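Local structure of beta-lactamase (Klebsiella pneumoniae, 6KBY) at residues L172-Y176 with E177-E181; F67-G70 with S71-K74; D17-D20 with D21-P25. The protein probably hydrolyses beta-lactam antibiotics to substituted beta-amino acids, as class C beta-lactamases do, and is caught here covalently joined to adenosine monophosphate. All coordinates share one frame; numbering follows the deposited sequence.

Interaction 1. Residues L172-Y176 with E177-E181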
ATOM      1  N   LEU A 172       9.452  -6.006 -18.041  1.00 11.61           N
ATOM      2  CA  LEU A 172       8.324  -5.880 -18.951  1.00 11.96           C
ATOM      3  C   LEU A 172       8.616  -4.932 -20.106  1.00 13.52           C
ATOM      4  O   LEU A 172       7.722  -4.672 -20.918  1.00 15.30           O
ATOM      5  CB  LEU A 172       7.080  -5.415 -18.185  1.00 12.78           C
ATOM      6  CG  LEU A 172       6.615  -6.396 -17.109  1.00 13.20           C
ATOM      7  CD1 LEU A 172       5.667  -5.729 -16.133  1.00 13.50           C
ATOM      8  CD2 LEU A 172       5.953  -7.609 -17.750  1.00 14.97           C
ATOM      9  N   GLY A 173       9.836  -4.402 -20.191  1.00 12.11           N
ATOM     10  CA  GLY A 173      10.234  -3.586 -21.322  1.00 14.14           C
ATOM     11  C   GLY A 173       9.732  -2.161 -21.315  1.00 13.85           C
ATOM     12  O   GLY A 173       9.754  -1.506 -22.365  1.00 15.54           O
ATOM     13  N   VAL A 174       9.282  -1.648 -20.166  1.00 12.04           N
ATOM     14  CA  VAL A 174       8.674  -0.322 -20.085  1.00 13.07           C
ATOM     15  C   VAL A 174       9.178   0.399 -18.841  1.00 11.77           C
ATOM     16  O   VAL A 174       9.726  -0.206 -17.918  1.00 11.87           O
ATOM     17  CB  VAL A 174       7.129  -0.387 -20.078  1.00 13.49           C
ATOM     18  CG1 VAL A 174       6.606  -0.916 -21.411  1.00 16.06           C
ATOM     19  CG2 VAL A 174       6.647  -1.253 -18.927  1.00 13.42           C
ATOM     20  N   SER A 175       8.988   1.717 -18.824  1.00 11.82           N
ATOM     21  CA  SER A 175       9.248   2.480 -17.613  1.00 11.35           C
ATOM     22  C   SER A 175       8.218   2.110 -16.549  1.00  9.41           C
ATOM     23  O   SER A 175       7.138   1.604 -16.851  1.00 10.02           O
ATOM     24  CB  SER A 175       9.128   3.976 -17.893  1.00 13.18           C
ATOM     25  OG  SER A 175       7.785   4.318 -18.189  1.00 13.64           O
ATOM     26  N   TYR A 176       8.555   2.379 -15.286  1.00 10.08           N
ATOM     27  CA  TYR A 176       7.610   2.093 -14.210  1.00  9.05           C
ATOM     28  C   TYR A 176       6.319   2.883 -14.385  1.00  9.05           C
ATOM     29  O   TYR A 176       5.223   2.359 -14.164  1.00  8.54           O
ATOM     30  CB  TYR A 176       8.242   2.381 -12.845  1.00  9.82           C
ATOM     31  CG  TYR A 176       7.336   1.977 -11.711  1.00  8.54           C
ATOM     32  CD1 TYR A 176       7.183   0.645 -11.382  1.00  9.02           C
ATOM     33  CD2 TYR A 176       6.615   2.922 -10.989  1.00  8.89           C
ATOM     34  CE1 TYR A 176       6.347   0.252 -10.366  1.00  8.58           C
ATOM     35  CE2 TYR A 176       5.764   2.537  -9.959  1.00  8.20           C
ATOM     36  CZ  TYR A 176       5.638   1.194  -9.655  1.00  7.49           C
ATOM     37  OH  TYR A 176       4.806   0.758  -8.650  1.00  8.15           O
ATOM     38  N   GLU A 177       6.433   4.143 -14.807  1.00 10.20           N
ATOM     39  CA  GLU A 177       5.254   4.976 -14.999  1.00 10.94           C
ATOM     40  C   GLU A 177       4.337   4.389 -16.062  1.00 10.63           C
ATOM     41  O   GLU A 177       3.115   4.341 -15.877  1.00 10.41           O
ATOM     42  CB  GLU A 177       5.692   6.388 -15.387  1.00 13.12           C
ATOM     43  CG  GLU A 177       6.493   7.126 -14.320  1.00 21.89           C
ATOM     44  CD  GLU A 177       7.852   6.493 -14.021  1.00 21.11           C
ATOM     45  OE1 GLU A 177       8.580   6.150 -14.981  1.00 19.75           O
ATOM     46  OE2 GLU A 177       8.186   6.317 -12.824  1.00 24.61           O
ATOM     47  N   ASP A 178       4.909   3.938 -17.185  1.00 11.48           N
ATOM     48  CA  ASP A 178       4.105   3.291 -18.217  1.00 11.26           C
ATOM     49  C   ASP A 178       3.537   1.967 -17.725  1.00  9.70           C
ATOM     50  O   ASP A 178       2.381   1.639 -18.005  1.00 10.58           O
ATOM     51  CB  ASP A 178       4.943   3.046 -19.478  1.00 13.62           C
ATOM     52  CG  ASP A 178       5.051   4.267 -20.368  1.00 18.92           C
ATOM     53  OD1 ASP A 178       4.400   5.292 -20.076  1.00 20.14           O
ATOM     54  OD2 ASP A 178       5.788   4.185 -21.376  1.00 19.95           O
ATOM     55  N   ALA A 179       4.342   1.182 -17.006  1.00  9.78           N
ATOM     56  CA  ALA A 179       3.851  -0.093 -16.497  1.00  9.78           C
ATOM     57  C   ALA A 179       2.614   0.100 -15.629  1.00  8.67           C
ATOM     58  O   ALA A 179       1.643  -0.656 -15.738  1.00  9.38           O
ATOM     59  CB  ALA A 179       4.950  -0.794 -15.702  1.00  9.75           C
ATOM     60  N   ILE A 180       2.630   1.117 -14.773  1.00  8.16           N
ATOM     61  CA  ILE A 180       1.526   1.339 -13.846  1.00  7.99           C
ATOM     62  C   ILE A 180       0.337   1.987 -14.547  1.00  7.76           C
ATOM     63  O   ILE A 180      -0.798   1.517 -14.435  1.00  8.12           O
ATOM     64  CB  ILE A 180       2.009   2.170 -12.644  1.00  8.79           C
ATOM     65  CG1 ILE A 180       3.040   1.391 -11.816  1.00  8.48           C
ATOM     66  CG2 ILE A 180       0.839   2.622 -11.794  1.00  9.38           C
ATOM     67  CD1 ILE A 180       2.545   0.055 -11.288  1.00  9.43           C
ATOM     68  N   GLU A 181       0.570   3.079 -15.277  1.00  8.27           N
ATOM     69  CA  GLU A 181      -0.551   3.834 -15.836  1.00  8.75           C
ATOM     70  C   GLU A 181      -1.073   3.276 -17.154  1.00  9.04           C
ATOM     71  O   GLU A 181      -2.234   3.535 -17.492  1.00 10.02           O
ATOM     72  CB  GLU A 181      -0.184   5.308 -16.004  1.00  9.85           C
ATOM     73  CG  GLU A 181       0.011   6.037 -14.686  1.00  9.91           C
ATOM     74  CD  GLU A 181       0.028   7.546 -14.845  1.00 10.16           C
ATOM     75  OE1 GLU A 181       0.166   8.029 -15.993  1.00 13.10           O
ATOM     76  OE2 GLU A 181      -0.108   8.268 -13.836  1.00 10.11           O
TER
HETATM   77  O   HOH W   1       8.131   2.835 -21.373  1.00 17.74           O

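Interaction 2. Residues F67-G70 with S71-K74. With AMP (adenosine monophosphate), chain B.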
ATOM      1  N   PHE A  67      -7.017  11.187  -3.265  1.00  7.62           N
ATOM      2  CA  PHE A  67      -6.149  11.337  -2.111  1.00  7.26           C
ATOM      3  C   PHE A  67      -4.788  10.736  -2.438  1.00  7.08           C
ATOM      4  O   PHE A  67      -4.693   9.740  -3.163  1.00  7.30           O
ATOM      5  CB  PHE A  67      -6.698  10.574  -0.892  1.00  7.16           C
ATOM      6  CG  PHE A  67      -7.998  11.110  -0.337  1.00  7.62           C
ATOM      7  CD1 PHE A  67      -9.216  10.794  -0.928  1.00  7.78           C
ATOM      8  CD2 PHE A  67      -8.002  11.872   0.821  1.00  8.00           C
ATOM      9  CE1 PHE A  67     -10.409  11.266  -0.390  1.00  8.50           C
ATOM     10  CE2 PHE A  67      -9.188  12.348   1.360  1.00  8.64           C
ATOM     11  CZ  PHE A  67     -10.393  12.041   0.756  1.00  8.50           C
ATOM     12  N   GLU A  68      -3.735  11.330  -1.884  1.00  7.13           N
ATOM     13  CA  GLU A  68      -2.446  10.658  -1.853  1.00  7.67           C
ATOM     14  C   GLU A  68      -2.527   9.491  -0.884  1.00  7.13           C
ATOM     15  O   GLU A  68      -3.084   9.614   0.211  1.00  8.12           O
ATOM     16  CB  GLU A  68      -1.360  11.622  -1.380  1.00  7.86           C
ATOM     17  CG  GLU A  68      -1.174  12.791  -2.325  1.00  9.06           C
ATOM     18  CD  GLU A  68      -0.262  13.888  -1.804  1.00  9.31           C
ATOM     19  OE1 GLU A  68       0.358  13.730  -0.731  1.00  9.06           O
ATOM     20  OE2 GLU A  68      -0.171  14.929  -2.484  1.00  9.83           O
ATOM     21  N   VAL A  69      -1.960   8.356  -1.280  1.00  7.58           N
ATOM     22  CA  VAL A  69      -1.965   7.186  -0.419  1.00  7.66           C
ATOM     23  C   VAL A  69      -0.578   6.750   0.018  1.00  7.63           C
ATOM     24  O   VAL A  69      -0.454   5.742   0.726  1.00  8.15           O
ATOM     25  CB  VAL A  69      -2.771   6.020  -1.021  1.00  8.36           C
ATOM     26  CG1 VAL A  69      -4.216   6.459  -1.220  1.00 10.56           C
ATOM     27  CG2 VAL A  69      -2.161   5.551  -2.332  1.00  9.79           C
ATOM     28  N   GLY A  70       0.467   7.500  -0.332  1.00  7.71           N
ATOM     29  CA  GLY A  70       1.792   7.188   0.169  1.00  8.24           C
ATOM     30  C   GLY A  70       2.146   5.728  -0.033  1.00  8.48           C
ATOM     31  O   GLY A  70       2.039   5.225  -1.149  1.00  8.10           O
ATOM     32  N   SER A  71       2.483   5.002   1.039  1.00  9.50           N
ATOM     33  CA  SER A  71       2.985   3.631   0.902  1.00  9.39           C
ATOM     34  C   SER A  71       1.958   2.592   0.481  1.00  9.62           C
ATOM     35  O   SER A  71       2.364   1.450   0.228  1.00  9.51           O
ATOM     36  CB  SER A  71       3.656   3.165   2.181  1.00  9.95           C
ATOM     37  OG  SER A  71       4.798   3.956   2.409  1.00 10.65           O
ATOM     38  N   LEU A  72       0.663   2.905   0.389  1.00  9.32           N
ATOM     39  CA  LEU A  72      -0.178   1.959  -0.331  1.00  9.22           C
ATOM     40  C   LEU A  72       0.404   1.720  -1.708  1.00  9.37           C
ATOM     41  O   LEU A  72       0.232   0.636  -2.272  1.00  9.69           O
ATOM     42  CB  LEU A  72      -1.621   2.442  -0.440  1.00  9.84           C
ATOM     43  CG  LEU A  72      -2.373   2.617   0.876  1.00 13.08           C
ATOM     44  CD1 LEU A  72      -3.855   2.814   0.622  1.00 11.80           C
ATOM     45  CD2 LEU A  72      -2.123   1.425   1.766  1.00 13.64           C
ATOM     46  N   SER A  73       1.151   2.708  -2.224  1.00  8.66           N
ATOM     47  CA  SER A  73       1.789   2.586  -3.525  1.00  7.76           C
ATOM     48  C   SER A  73       2.737   1.397  -3.592  1.00  7.11           C
ATOM     49  O   SER A  73       2.933   0.833  -4.670  1.00  7.49           O
ATOM     50  CB  SER A  73       2.560   3.867  -3.837  1.00  7.42           C
ATOM     51  OG  SER A  73       1.730   5.015  -3.745  1.00  7.11           O
ATOM     52  N   LYS A  74       3.343   1.016  -2.464  1.00  7.15           N
ATOM     53  CA  LYS A  74       4.277  -0.104  -2.484  1.00  7.24           C
ATOM     54  C   LYS A  74       3.591  -1.389  -2.921  1.00  6.46           C
ATOM     55  O   LYS A  74       4.228  -2.260  -3.530  1.00  6.58           O
ATOM     56  CB  LYS A  74       4.909  -0.299  -1.106  1.00  8.19           C
ATOM     57  CG  LYS A  74       5.710   0.897  -0.611  1.00  8.29           C
ATOM     58  CD  LYS A  74       6.560   0.534   0.601  1.00  9.84           C
ATOM     59  CE  LYS A  74       7.616   1.591   0.888  1.00  7.87           C
ATOM     60  NZ  LYS A  74       7.003   2.933   1.087  1.00 13.03           N
TER
HETATM   61  P   AMP B 401       4.777   4.926   3.627  1.00 11.05           P
HETATM   62  O1P AMP B 401       3.559   5.791   3.533  1.00 10.25           O
HETATM   63  O2P AMP B 401       4.967   4.082   4.859  1.00 13.01           O
HETATM   64  O5' AMP B 401       6.080   5.792   3.354  1.00 11.88           O
HETATM   65  C5' AMP B 401       6.132   6.679   2.246  1.00 14.31           C
HETATM   66  C4' AMP B 401       6.086   8.121   2.681  1.00 14.03           C
HETATM   67  O4' AMP B 401       7.321   8.471   3.364  1.00 15.46           O
HETATM   68  C3' AMP B 401       5.978   9.138   1.553  1.00 14.95           C
HETATM   69  O3' AMP B 401       4.650   9.323   1.099  1.00 14.78           O
HETATM   70  C2' AMP B 401       6.609  10.383   2.155  1.00 16.26           C
HETATM   71  O2' AMP B 401       5.703  11.032   3.037  1.00 16.55           O
HETATM   72  C1' AMP B 401       7.734   9.768   2.985  1.00 16.13           C
HETATM   73  N9  AMP B 401       8.980   9.641   2.206  1.00 17.82           N
HETATM   74  C8  AMP B 401       9.544   8.481   1.802  1.00 16.63           C
HETATM   75  N7  AMP B 401      10.689   8.709   1.106  1.00 16.41           N
HETATM   76  C5  AMP B 401      10.863  10.045   1.057  1.00 17.37           C
HETATM   77  C6  AMP B 401      11.868  10.962   0.477  1.00 18.77           C
HETATM   78  N6  AMP B 401      12.932  10.482  -0.208  1.00 19.70           N
HETATM   79  N1  AMP B 401      11.682  12.293   0.648  1.00 22.17           N
HETATM   80  C2  AMP B 401      10.623  12.780   1.325  1.00 22.85           C
HETATM   81  N3  AMP B 401       9.672  12.003   1.880  1.00 21.90           N
HETATM   82  C4  AMP B 401       9.737  10.653   1.782  1.00 18.45           C

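Interaction 3. Residues D17-D20 with D21-P25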
ATOM      1  N   ASP A  17     -24.066   3.896  10.249  1.00 10.41           N
ATOM      2  CA  ASP A  17     -24.051   4.360  11.634  1.00  9.95           C
ATOM      3  C   ASP A  17     -22.732   4.012  12.309  1.00  8.73           C
ATOM      4  O   ASP A  17     -22.138   4.842  13.009  1.00  9.75           O
ATOM      5  CB  ASP A  17     -25.210   3.741  12.414  1.00 11.45           C
ATOM      6  CG  ASP A  17     -26.566   4.270  11.987  1.00 16.25           C
ATOM      7  OD1 ASP A  17     -26.633   5.320  11.315  1.00 17.50           O
ATOM      8  OD2 ASP A  17     -27.578   3.626  12.345  1.00 19.35           O
ATOM      9  N   THR A  18     -22.276   2.773  12.135  1.00  8.72           N
ATOM     10  CA  THR A  18     -21.008   2.366  12.732  1.00  9.22           C
ATOM     11  C   THR A  18     -19.867   3.240  12.241  1.00  8.13           C
ATOM     12  O   THR A  18     -19.030   3.698  13.030  1.00  9.33           O
ATOM     13  CB  THR A  18     -20.724   0.902  12.403  1.00  9.81           C
ATOM     14  OG1 THR A  18     -21.749   0.091  12.980  1.00 10.39           O
ATOM     15  CG2 THR A  18     -19.367   0.477  12.953  1.00 11.31           C
ATOM     16  N   VAL A  19     -19.811   3.474  10.932  1.00  7.96           N
ATOM     17  CA  VAL A  19     -18.709   4.244  10.359  1.00  8.74           C
ATOM     18  C   VAL A  19     -18.796   5.707  10.784  1.00  8.16           C
ATOM     19  O   VAL A  19     -17.817   6.281  11.275  1.00  8.80           O
ATOM     20  CB  VAL A  19     -18.663   4.073   8.828  1.00  8.94           C
ATOM     21  CG1 VAL A  19     -17.545   4.919   8.225  1.00  9.62           C
ATOM     22  CG2 VAL A  19     -18.480   2.606   8.455  1.00  9.29           C
ATOM     23  N   ASP A  20     -19.974   6.326  10.622  1.00  8.50           N
ATOM     24  CA  ASP A  20     -20.163   7.719  11.033  1.00  9.90           C
ATOM     25  C   ASP A  20     -19.746   7.928  12.483  1.00  8.52           C
ATOM     26  O   ASP A  20     -19.078   8.912  12.820  1.00  9.32           O
ATOM     27  CB  ASP A  20     -21.640   8.110  10.917  1.00 10.59           C
ATOM     28  CG  ASP A  20     -22.112   8.344   9.495  1.00 11.79           C
ATOM     29  OD1 ASP A  20     -21.306   8.338   8.546  1.00 13.18           O
ATOM     30  OD2 ASP A  20     -23.337   8.571   9.342  1.00 14.42           O
ATOM     31  N   ASP A  21     -20.165   7.015  13.366  1.00  9.14           N
ATOM     32  CA  ASP A  21     -19.930   7.178  14.795  1.00  9.40           C
ATOM     33  C   ASP A  21     -18.458   7.111  15.161  1.00  8.61           C
ATOM     34  O   ASP A  21     -18.074   7.633  16.212  1.00  9.99           O
ATOM     35  CB  ASP A  21     -20.707   6.134  15.596  1.00 10.89           C
ATOM     36  CG  ASP A  21     -22.202   6.414  15.638  1.00 13.15           C
ATOM     37  OD1 ASP A  21     -22.641   7.461  15.114  1.00 13.78           O
ATOM     38  OD2 ASP A  21     -22.940   5.573  16.194  1.00 17.27           O
ATOM     39  N   LEU A  22     -17.635   6.455  14.339  1.00  8.15           N
ATOM     40  CA  LEU A  22     -16.195   6.431  14.561  1.00  7.82           C
ATOM     41  C   LEU A  22     -15.473   7.545  13.812  1.00  8.08           C
ATOM     42  O   LEU A  22     -14.524   8.132  14.343  1.00  9.43           O
ATOM     43  CB  LEU A  22     -15.617   5.077  14.140  1.00  8.67           C
ATOM     44  CG  LEU A  22     -16.070   3.918  15.024  1.00  9.58           C
ATOM     45  CD1 LEU A  22     -15.811   2.581  14.350  1.00 10.80           C
ATOM     46  CD2 LEU A  22     -15.366   3.971  16.366  1.00 14.92           C
ATOM     47  N   ILE A  23     -15.897   7.844  12.585  1.00  7.32           N
ATOM     48  CA  ILE A  23     -15.159   8.787  11.748  1.00  8.01           C
ATOM     49  C   ILE A  23     -15.387  10.226  12.187  1.00  7.22           C
ATOM     50  O   ILE A  23     -14.455  11.035  12.170  1.00  7.67           O
ATOM     51  CB  ILE A  23     -15.507   8.568  10.266  1.00  7.88           C
ATOM     52  CG1 ILE A  23     -14.998   7.198   9.803  1.00  8.14           C
ATOM     53  CG2 ILE A  23     -14.946   9.693   9.394  1.00  8.82           C
ATOM     54  CD1 ILE A  23     -13.477   7.046   9.837  1.00  8.71           C
ATOM     55  N   GLN A  24     -16.615  10.594  12.558  1.00  7.51           N
ATOM     56  CA  GLN A  24     -16.845  11.986  12.946  1.00  7.52           C
ATOM     57  C   GLN A  24     -16.013  12.400  14.151  1.00  7.55           C
ATOM     58  O   GLN A  24     -15.344  13.446  14.080  1.00  7.95           O
ATOM     59  CB  GLN A  24     -18.340  12.286  13.080  1.00  8.66           C
ATOM     60  CG  GLN A  24     -19.055  12.249  11.751  1.00 11.09           C
ATOM     61  CD  GLN A  24     -20.510  12.620  11.884  1.00 12.95           C
ATOM     62  OE1 GLN A  24     -21.141  12.337  12.903  1.00 16.44           O
ATOM     63  NE2 GLN A  24     -21.049  13.279  10.866  1.00 15.47           N
ATOM     64  N   PRO A  25     -15.984  11.653  15.257  1.00  7.82           N
ATOM     65  CA  PRO A  25     -15.088  12.052  16.355  1.00  8.19           C
ATOM     66  C   PRO A  25     -13.619  11.986  15.978  1.00  7.75           C
ATOM     67  O   PRO A  25     -12.835  12.841  16.409  1.00  8.27           O
ATOM     68  CB  PRO A  25     -15.458  11.077  17.485  1.00  9.94           C
ATOM     69  CG  PRO A  25     -16.846  10.595  17.133  1.00 12.22           C
ATOM     70  CD  PRO A  25     -16.840  10.514  15.638  1.00  9.10           C
TER

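Interaction 1. Residues L172-Y176 with E177-E181
Y176 and I180 meet one turn apart, the isoleucine branch lying over a face of the phenol ring. I180 CG1 is 3.6 Å from the centroid of the Y176 ring and 22° off its normal, which fits a CH-pi contact, and I180 CD1 runs on to the phenol oxygen, 3.5 Å from Y176 OH. With CG opposite the backbone N (chi1 -175°), the ring is set where I180 CG1 can lie over its face. A second apolar touch joins V174 CG2 to A179 CB at 3.7 Å. Polar grip comes next: S175 is the N-cap of helix 176-187, and its OG accepts from D178 N at 3.1 Å with a nearly straight N-H...O angle of 163°. S175 O accepts from A179 N at 2.8 Å, while the Y176 carbonyl receives I180 N. The usual reciprocal bond of a capping box is replaced by water, which accepts from S175 N and donates to D178 OD2 at 2.7 Å. Just upstream, G173 has positive phi and ends helix 158-171 in a Schellman motif, so one helix stops and the next is capped within three residues. Further out, Y176, A179 and L172 pack on L80 of helix 72-86, Y176 also touching A77 there, and the bent side chain of E177 sends OE2 to N225 ND2.

Interaction 2. Residues F67-G70 with S71-K74
This is a tight local turn, buried at the heart of the enzyme, where the chain passes from strand 67-68 into helix 72-86 across V69, G70, S71 and L72. The turn is of type II', and it delivers the SxxK pair, S71 and K74, of a serine beta-lactamase to the pocket that holds AMP. Its second residue, G70, sits at phi 50° and psi -123°, a backbone shape that favours glycine. The closing bond runs from L72 N to V69 O at 3.1 Å, the donor standing 40° above the carbonyl plane instead of on a lone pair. On the apolar side, the V69 and L72 side chains are set roughly perpendicular, V69 CG2 touching L72 CB at 3.7 Å, and both lean on strands of the large sheet, L345 for V69 and A330 and I332 for L72. S71 OG, its first torsion holding it beside its own N, is bonded covalently to AMP P at 1.6 Å. S71 N donates to AMP O1P at 2.8 Å, a role consistent with one amide of the oxyanion hole in this family. K74 reaches back along the first helical turn, its chain bending only at the last torsion, and NZ donates to S71 OG at 2.8 Å; NZ is also held by N158 OD1 and A227 O, with a weaker bond to Y156 OH. S73 carries the second grip on the turn. This hydroxyl is fixed by two bonds, accepting from I230 N and giving its own hydrogen to the glycine carbonyl: S73 OG lies 2.6 Å from G70 O, nearly in line with the C=O bond.

Interaction 3. Residues D17-D20 with D21-P25
V19 and I23 are brought together by different first torsions: V19 CG1 stands opposite its own N (chi1 178°), whereas I23 CG1 stands opposite its carbonyl carbon (chi1 -66°). The two branches then run alongside each other in the same direction, with V19 CG1 to I23 CG1 at 3.8 Å. This is i to i+4 packing within the N-terminal helix 11-30, and the strip the pair forms faces the large antiparallel sheet: V19 rests on V37, Y48 and Y50, I23 on M35, V37 and Y50. L22 turns instead to the C-terminal helix 352-364, where it touches V358, K361 and I362, so the chain's first and last helices pack against each other. In the backbone under these side chains, V19 O accepts from I23 N at 2.8 Å, with a C=O...N angle of 171°. L22 N is held less firmly, sharing weak bonds to T18 O and V19 O. D21 N bonds to D17 O at 3.0 Å, and the carboxylate of D21 folds back over that same carbonyl, with D21 CG 3.1 Å from D17 O; neither carboxylate oxygen is bonded to it, both being acceptors. D20 aims its carboxylate elsewhere: OD1 is hydrogen-bonded to Y50 OH, and OD2 forms a salt bridge with K16 one turn earlier, which would probably ease the gathering of acidic groups along D17, D20 and D21. At the far end P25, whose N carries no hydrogen, makes no bond to the preceding turn and the helix kinks. The D20 carbonyl accepts from Q24 N, and the proline ring comes up beside it, P25 CD lying 3.9 Å from D20 O.

In the fold
Along the chain the order is interaction 3, interaction 2, interaction 1, without overlap. Interaction 3 lies on the N-terminal helix against the large antiparallel sheet, about 23 Å from interaction 2 between centres, and away from the AMP pocket. Interaction 2 sits near the chain's centre, where helix 72-86 starts. Interaction 1 is about 18 Å from it, centre to centre, with nearest atoms about 4 Å apart, and helix 72-86 joins them, offering A77 and L80 to Y176. Interactions 1 and 3 are about 39 Å apart between centres. S71, leading into that helix, also touches K321 of strand 317-325, as expected of a serine beta-lactamase whose active site lies between helical part and sheet.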